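Local coordinates for GGDEF and EAL domain-containing protein (Vibrio cholerae O1 str. 2010EL-1786, PDB 6PWK), which probably acts as a c-di-GMP receptor of the LapD type in the signalling that controls large adhesins and biofilm formation, at residues Leu260-Ile273 with His294-Pro306. Residues are numbered along the deposited sequence; the frame is centred on the assembly and turned at random.
Sequences LEKGELTDPLAINI and HLSVANLLHFEIP. With MG (magnesium ion), chain E; C2E (9,9'-[(2R,3R,3aS,5S,7aR,9R,10R,10aS,12S,14aR)-3,5,10,12-tetrahydroxy-5,12-dioxidooctahydro-2H,7H-difuro[3,2-d:3',2'-j][1,3,7,9,2,8]tetraoxadiphosphacyclododecine-2,9-diyl]bis(2-amino-1,9-dihydro-6H-purin-6-one)), chain C.
Asn272 and Glu304 run alongside each other in the same sense, their flat ends nearly perpendicular (planes 79° apart), at the C-terminal end of a parallel strand pair, and both belong to the magnesium site. Glu304 CG is roughly anti to the backbone N (chi1 -150°), and a bend at chi2 brings the carboxylate to the metal; OE1 binds the magnesium ion at 2.2 Å, while OE2 makes a salt bridge to Lys355 and a hydrogen bond with Tyr353. A phosphate oxygen of c-di-GMP, O2P, also binds the magnesium at 2.1 Å, with Glu218 and Asp334 as further ligands, a carboxylate-rich metal site like that of EAL domains. Five backbone hydrogen bonds set the register, from Leu269 N to Leu300 O (2.8 Å) through Ile273 N to Glu304 O (3.0 Å). On the same face as the metal ligands, Pro268 CB sits over the His302 ring, 4.0 Å from its centroid and 16° off the normal, a CH-pi contact; His216 and Lys352 hold the ring nitrogens. On the face of Ile271, Leu301 and Phe303, Leu301 CD2 meets Ile271 CD1 and, from helix 245-261, Leu260 CD1, each at 3.7 Å; just past the strand, Ile273 CD1 comes to the edge of the Phe303 ring, 3.8 Å from its CD1. Strands 214-225 and 330-336 flank the pair in the EAL barrel, and helices 245-261, 281-292 and 314-326 pack against it.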
loop_
_atom_site.group_PDB
_atom_site.type_symbol
_atom_site.label_atom_id
_atom_site.label_comp_id
_atom_site.label_asym_id
_atom_site.label_seq_id
_atom_site.Cartn_x
_atom_site.Cartn_y
_atom_site.Cartn_z
ATOM N N LEU A 260 -25.844 17.550 -15.338
ATOM C CA LEU A 260 -25.920 17.201 -16.753
ATOM C C LEU A 260 -27.224 16.481 -17.074
ATOM O O LEU A 260 -27.789 16.662 -18.160
ATOM C CB LEU A 260 -24.719 16.346 -17.153
ATOM C CG LEU A 260 -23.365 17.057 -17.144
ATOM C CD1 LEU A 260 -22.263 16.126 -17.623
ATOM C CD2 LEU A 260 -23.416 18.314 -17.997
ATOM N N GLU A 261 -27.722 15.663 -16.141
ATOM C CA GLU A 261 -29.002 14.996 -16.351
ATOM C C GLU A 261 -30.147 15.996 -16.441
ATOM O O GLU A 261 -31.175 15.708 -17.065
ATOM C CB GLU A 261 -29.266 13.986 -15.232
ATOM C CG GLU A 261 -28.340 12.777 -15.244
ATOM C CD GLU A 261 -28.653 11.806 -16.364
ATOM O OE1 GLU A 261 -29.831 11.730 -16.774
ATOM O OE2 GLU A 261 -27.721 11.119 -16.835
ATOM N N LYS A 262 -29.990 17.174 -15.832
ATOM C CA LYS A 262 -31.005 18.220 -15.929
ATOM C C LYS A 262 -31.027 18.898 -17.292
ATOM O O LYS A 262 -31.765 19.876 -17.451
ATOM C CB LYS A 262 -30.795 19.265 -14.830
ATOM C CG LYS A 262 -30.973 18.714 -13.421
ATOM C CD LYS A 262 -31.339 19.797 -12.411
ATOM C CE LYS A 262 -30.185 20.748 -12.137
ATOM N NZ LYS A 262 -30.529 21.713 -11.054
ATOM N N GLY A 263 -30.247 18.414 -18.256
ATOM C CA GLY A 263 -30.234 18.988 -19.590
ATOM C C GLY A 263 -29.838 20.445 -19.648
ATOM O O GLY A 263 -30.104 21.109 -20.654
ATOM N N GLU A 264 -29.203 20.963 -18.597
ATOM C CA GLU A 264 -28.904 22.389 -18.533
ATOM C C GLU A 264 -27.606 22.724 -19.255
ATOM O O GLU A 264 -27.598 23.509 -20.209
ATOM C CB GLU A 264 -28.835 22.844 -17.070
ATOM N N LEU A 265 -26.496 22.138 -18.811
ATOM C CA LEU A 265 -25.178 22.511 -19.313
ATOM C C LEU A 265 -24.921 21.836 -20.656
ATOM O O LEU A 265 -24.857 20.605 -20.740
ATOM C CB LEU A 265 -24.107 22.153 -18.290
ATOM C CG LEU A 265 -24.236 23.010 -17.027
ATOM C CD1 LEU A 265 -23.148 22.694 -16.023
ATOM C CD2 LEU A 265 -24.215 24.486 -17.396
ATOM N N THR A 266 -24.771 22.652 -21.700
ATOM C CA THR A 266 -24.606 22.158 -23.062
ATOM C C THR A 266 -23.180 21.726 -23.373
ATOM O O THR A 266 -22.974 20.950 -24.312
ATOM C CB THR A 266 -25.029 23.239 -24.058
ATOM O OG1 THR A 266 -24.119 24.344 -23.976
ATOM C CG2 THR A 266 -26.433 23.733 -23.742
ATOM N N ASP A 267 -22.202 22.206 -22.618
ATOM C CA ASP A 267 -20.792 21.989 -22.890
ATOM C C ASP A 267 -20.209 20.937 -21.957
ATOM O O ASP A 267 -20.762 20.660 -20.889
ATOM C CB ASP A 267 -20.022 23.306 -22.739
ATOM C CG ASP A 267 -20.401 24.326 -23.794
ATOM O OD1 ASP A 267 -20.393 23.973 -24.992
ATOM O OD2 ASP A 267 -20.711 25.479 -23.425
ATOM N N PRO A 268 -19.090 20.316 -22.338
ATOM C CA PRO A 268 -18.460 19.335 -21.450
ATOM C C PRO A 268 -17.987 19.977 -20.156
ATOM O O PRO A 268 -17.666 21.167 -20.105
ATOM C CB PRO A 268 -17.278 18.810 -22.277
ATOM C CG PRO A 268 -17.635 19.111 -23.691
ATOM C CD PRO A 268 -18.411 20.391 -23.644
ATOM N N LEU A 269 -17.950 19.171 -19.101
ATOM C CA LEU A 269 -17.505 19.609 -17.786
ATOM C C LEU A 269 -16.254 18.838 -17.393
ATOM O O LEU A 269 -16.205 17.611 -17.533
ATOM C CB LEU A 269 -18.605 19.410 -16.741
ATOM C CG LEU A 269 -19.869 20.245 -16.938
ATOM C CD1 LEU A 269 -20.850 19.979 -15.812
ATOM C CD2 LEU A 269 -19.522 21.724 -17.017
ATOM N N ALA A 270 -15.250 19.558 -16.902
ATOM C CA ALA A 270 -13.985 18.968 -16.487
ATOM C C ALA A 270 -13.998 18.777 -14.975
ATOM O O ALA A 270 -14.062 19.756 -14.224
ATOM C CB ALA A 270 -12.807 19.843 -16.913
ATOM N N ILE A 271 -13.934 17.523 -14.536
ATOM C CA ILE A 271 -13.963 17.175 -13.119
ATOM C C ILE A 271 -12.549 16.825 -12.679
ATOM O O ILE A 271 -11.908 15.945 -13.267
ATOM C CB ILE A 271 -14.922 16.008 -12.845
ATOM C CG1 ILE A 271 -16.320 16.320 -13.381
ATOM C CG2 ILE A 271 -14.976 15.705 -11.357
ATOM C CD1 ILE A 271 -17.307 15.196 -13.163
ATOM N N ASN A 272 -12.063 17.506 -11.643
ATOM C CA ASN A 272 -10.763 17.175 -11.075
ATOM C C ASN A 272 -10.848 15.885 -10.265
ATOM O O ASN A 272 -11.822 15.644 -9.546
ATOM C CB ASN A 272 -10.257 18.311 -10.184
ATOM C CG ASN A 272 -9.946 19.574 -10.962
ATOM O OD1 ASN A 272 -8.915 19.668 -11.628
ATOM N ND2 ASN A 272 -10.833 20.557 -10.871
ATOM N N ILE A 273 -9.815 15.055 -10.386
ATOM C CA ILE A 273 -9.716 13.799 -9.651
ATOM C C ILE A 273 -8.401 13.799 -8.887
ATOM O O ILE A 273 -7.343 14.066 -9.466
ATOM C CB ILE A 273 -9.793 12.576 -10.588
ATOM C CG1 ILE A 273 -11.055 12.632 -11.452
ATOM C CG2 ILE A 273 -9.753 11.286 -9.782
ATOM C CD1 ILE A 273 -12.346 12.538 -10.667
ATOM N N HIS A 294 -25.330 6.415 -16.692
ATOM C CA HIS A 294 -25.572 7.748 -17.233
ATOM C C HIS A 294 -24.834 7.895 -18.565
ATOM O O HIS A 294 -24.006 8.781 -18.759
ATOM C CB HIS A 294 -25.144 8.832 -16.246
ATOM C CG HIS A 294 -25.780 8.709 -14.897
ATOM N ND1 HIS A 294 -25.194 8.016 -13.859
ATOM C CD2 HIS A 294 -26.952 9.188 -14.416
ATOM C CE1 HIS A 294 -25.977 8.076 -12.796
ATOM N NE2 HIS A 294 -27.049 8.781 -13.108
ATOM N N LEU A 295 -25.145 7.004 -19.509
ATOM C CA LEU A 295 -24.465 7.020 -20.801
ATOM C C LEU A 295 -24.844 8.240 -21.629
ATOM O O LEU A 295 -24.070 8.659 -22.497
ATOM C CB LEU A 295 -24.782 5.739 -21.577
ATOM C CG LEU A 295 -24.335 4.423 -20.938
ATOM C CD1 LEU A 295 -24.880 3.238 -21.719
ATOM C CD2 LEU A 295 -22.819 4.360 -20.853
ATOM N N SER A 296 -26.018 8.821 -21.376
ATOM C CA SER A 296 -26.466 9.961 -22.169
ATOM C C SER A 296 -25.556 11.168 -21.976
ATOM O O SER A 296 -25.310 11.926 -22.921
ATOM C CB SER A 296 -27.910 10.312 -21.805
ATOM O OG SER A 296 -28.056 10.460 -20.403
ATOM N N VAL A 297 -25.038 11.357 -20.760
ATOM C CA VAL A 297 -24.182 12.496 -20.453
ATOM C C VAL A 297 -22.705 12.137 -20.468
ATOM O O VAL A 297 -21.865 12.997 -20.167
ATOM C CB VAL A 297 -24.556 13.109 -19.089
ATOM C CG1 VAL A 297 -26.033 13.472 -19.059
ATOM C CG2 VAL A 297 -24.213 12.143 -17.961
ATOM N N ALA A 298 -22.359 10.893 -20.812
ATOM C CA ALA A 298 -20.973 10.445 -20.700
ATOM C C ALA A 298 -20.052 11.229 -21.626
ATOM O O ALA A 298 -18.893 11.492 -21.282
ATOM C CB ALA A 298 -20.883 8.949 -20.993
ATOM N N ASN A 299 -20.545 11.613 -22.804
ATOM C CA ASN A 299 -19.729 12.377 -23.741
ATOM C C ASN A 299 -19.447 13.794 -23.262
ATOM O O ASN A 299 -18.605 14.473 -23.857
ATOM C CB ASN A 299 -20.402 12.414 -25.115
ATOM C CG ASN A 299 -21.854 12.846 -25.043
ATOM O OD1 ASN A 299 -22.756 12.016 -24.921
ATOM N ND2 ASN A 299 -22.089 14.150 -25.122
ATOM N N LEU A 300 -20.118 14.252 -22.204
ATOM C CA LEU A 300 -19.948 15.600 -21.681
ATOM C C LEU A 300 -19.094 15.636 -20.417
ATOM O O LEU A 300 -19.109 16.640 -19.697
ATOM C CB LEU A 300 -21.313 16.234 -21.409
ATOM C CG LEU A 300 -22.258 16.406 -22.599
ATOM C CD1 LEU A 300 -23.638 16.835 -22.128
ATOM C CD2 LEU A 300 -21.692 17.415 -23.584
ATOM N N LEU A 301 -18.352 14.568 -20.133
ATOM C CA LEU A 301 -17.545 14.469 -18.922
ATOM C C LEU A 301 -16.076 14.346 -19.297
ATOM O O LEU A 301 -15.681 13.392 -19.975
ATOM C CB LEU A 301 -17.975 13.275 -18.066
ATOM C CG LEU A 301 -19.283 13.401 -17.285
ATOM C CD1 LEU A 301 -19.627 12.084 -16.610
ATOM C CD2 LEU A 301 -19.188 14.514 -16.259
ATOM N N HIS A 302 -15.275 15.311 -18.855
ATOM C CA HIS A 302 -13.822 15.259 -18.967
ATOM C C HIS A 302 -13.250 15.081 -17.567
ATOM O O HIS A 302 -13.542 15.877 -16.670
ATOM C CB HIS A 302 -13.266 16.527 -19.616
ATOM C CG HIS A 302 -13.610 16.672 -21.065
ATOM N ND1 HIS A 302 -13.143 17.712 -21.839
ATOM C CD2 HIS A 302 -14.372 15.908 -21.883
ATOM C CE1 HIS A 302 -13.603 17.583 -23.071
ATOM N NE2 HIS A 302 -14.352 16.496 -23.124
ATOM N N PHE A 303 -12.446 14.041 -17.379
ATOM C CA PHE A 303 -11.827 13.764 -16.089
ATOM C C PHE A 303 -10.410 14.324 -16.084
ATOM O O PHE A 303 -9.557 13.874 -16.855
ATOM C CB PHE A 303 -11.831 12.265 -15.790
ATOM C CG PHE A 303 -13.193 11.722 -15.467
ATOM C CD1 PHE A 303 -13.717 11.845 -14.191
ATOM C CD2 PHE A 303 -13.956 11.099 -16.441
ATOM C CE1 PHE A 303 -14.973 11.354 -13.890
ATOM C CE2 PHE A 303 -15.214 10.604 -16.146
ATOM C CZ PHE A 303 -15.723 10.732 -14.869
ATOM N N GLU A 304 -10.167 15.307 -15.221
ATOM C CA GLU A 304 -8.874 15.977 -15.147
ATOM C C GLU A 304 -7.990 15.218 -14.164
ATOM O O GLU A 304 -8.252 15.211 -12.957
ATOM C CB GLU A 304 -9.047 17.436 -14.736
ATOM C CG GLU A 304 -7.973 18.355 -15.290
ATOM C CD GLU A 304 -8.483 19.761 -15.553
ATOM O OE1 GLU A 304 -8.322 20.633 -14.674
ATOM O OE2 GLU A 304 -9.054 19.991 -16.641
ATOM N N ILE A 305 -6.947 14.586 -14.679
ATOM C CA ILE A 305 -6.062 13.723 -13.901
ATOM C C ILE A 305 -4.730 14.440 -13.722
ATOM O O ILE A 305 -4.157 14.909 -14.713
ATOM C CB ILE A 305 -5.856 12.359 -14.585
ATOM C CG1 ILE A 305 -7.204 11.658 -14.775
ATOM C CG2 ILE A 305 -4.908 11.496 -13.779
ATOM C CD1 ILE A 305 -7.119 10.382 -15.579
ATOM N N PRO A 306 -4.211 14.552 -12.499
ATOM C CA PRO A 306 -2.929 15.238 -12.305
ATOM C C PRO A 306 -1.794 14.489 -12.987
ATOM O O PRO A 306 -1.818 13.264 -13.119
ATOM C CB PRO A 306 -2.755 15.247 -10.780
ATOM C CG PRO A 306 -4.124 14.987 -10.226
ATOM C CD PRO A 306 -4.786 14.095 -11.226
HETATM MG MG MG E . -7.491 21.119 -12.741
HETATM P P1 C2E C . -6.566 23.366 -10.102
HETATM O O2P C2E C . -6.811 22.193 -11.012
HETATM O O1P C2E C . -5.296 23.990 -10.608
HETATM O "O5'" C2E C . -7.704 24.528 -10.288
HETATM C "C5'" C2E C . -7.278 25.824 -10.552
HETATM C "C4'" C2E C . -7.256 26.571 -9.189
HETATM O "O4'" C2E C . -6.765 27.766 -9.334
HETATM C "C3'" C2E C . -8.686 26.825 -8.677
HETATM O "O3'" C2E C . -8.576 27.179 -7.384
HETATM C "C2'" C2E C . -9.058 28.075 -9.487
HETATM O "O2'" C2E C . -10.230 28.757 -8.868
HETATM C "C1'" C2E C . -8.001 28.799 -9.251
HETATM N N9 C2E C . -7.623 29.874 -10.133
HETATM C C8 C2E C . -8.399 29.564 -11.200
HETATM N N7 C2E C . -8.145 30.501 -12.150
HETATM C C5 C2E C . -7.235 31.349 -11.683
HETATM C C6 C2E C . -6.534 32.593 -12.256
HETATM O O6 C2E C . -6.772 32.999 -13.343
HETATM N N1 C2E C . -5.570 33.293 -11.462
HETATM C C2 C2E C . -5.232 32.857 -10.132
HETATM N N2 C2E C . -4.256 33.530 -9.280
HETATM N N3 C2E C . -5.909 31.675 -9.624
HETATM C C4 C2E C . -6.914 30.944 -10.437
HETATM P P11 C2E C . -9.569 26.296 -6.390
HETATM O O21 C2E C . -11.056 26.491 -6.521
HETATM O O11 C2E C . -9.235 26.719 -4.982
HETATM O O5A C2E C . -9.001 24.765 -6.635
HETATM C C5A C2E C . -7.758 24.551 -6.023
HETATM C C4A C2E C . -7.356 23.141 -6.183
HETATM O O4A C2E C . -8.152 22.378 -5.484
HETATM C C3A C2E C . -7.501 22.664 -7.792
HETATM O O3A C2E C . -6.225 22.949 -8.535
HETATM C C2A C2E C . -7.715 21.459 -7.764
HETATM O O2A C2E C . -6.415 20.699 -7.782
HETATM C C1A C2E C . -8.517 21.210 -6.372
HETATM N N91 C2E C . -9.810 21.153 -6.589
HETATM C C81 C2E C . -10.695 22.149 -6.754
HETATM N N71 C2E C . -11.891 21.562 -6.946
HETATM C C51 C2E C . -11.731 20.242 -6.898
HETATM C C61 C2E C . -12.711 19.085 -7.045
HETATM O O61 C2E C . -13.848 19.331 -7.241
HETATM N N11 C2E C . -12.267 17.728 -6.950
HETATM C C21 C2E C . -10.880 17.443 -6.711
HETATM N N21 C2E C . -10.432 16.062 -6.614
HETATM N N31 C2E C . -9.947 18.562 -6.574
HETATM C C41 C2E C . -10.420 19.975 -6.674
#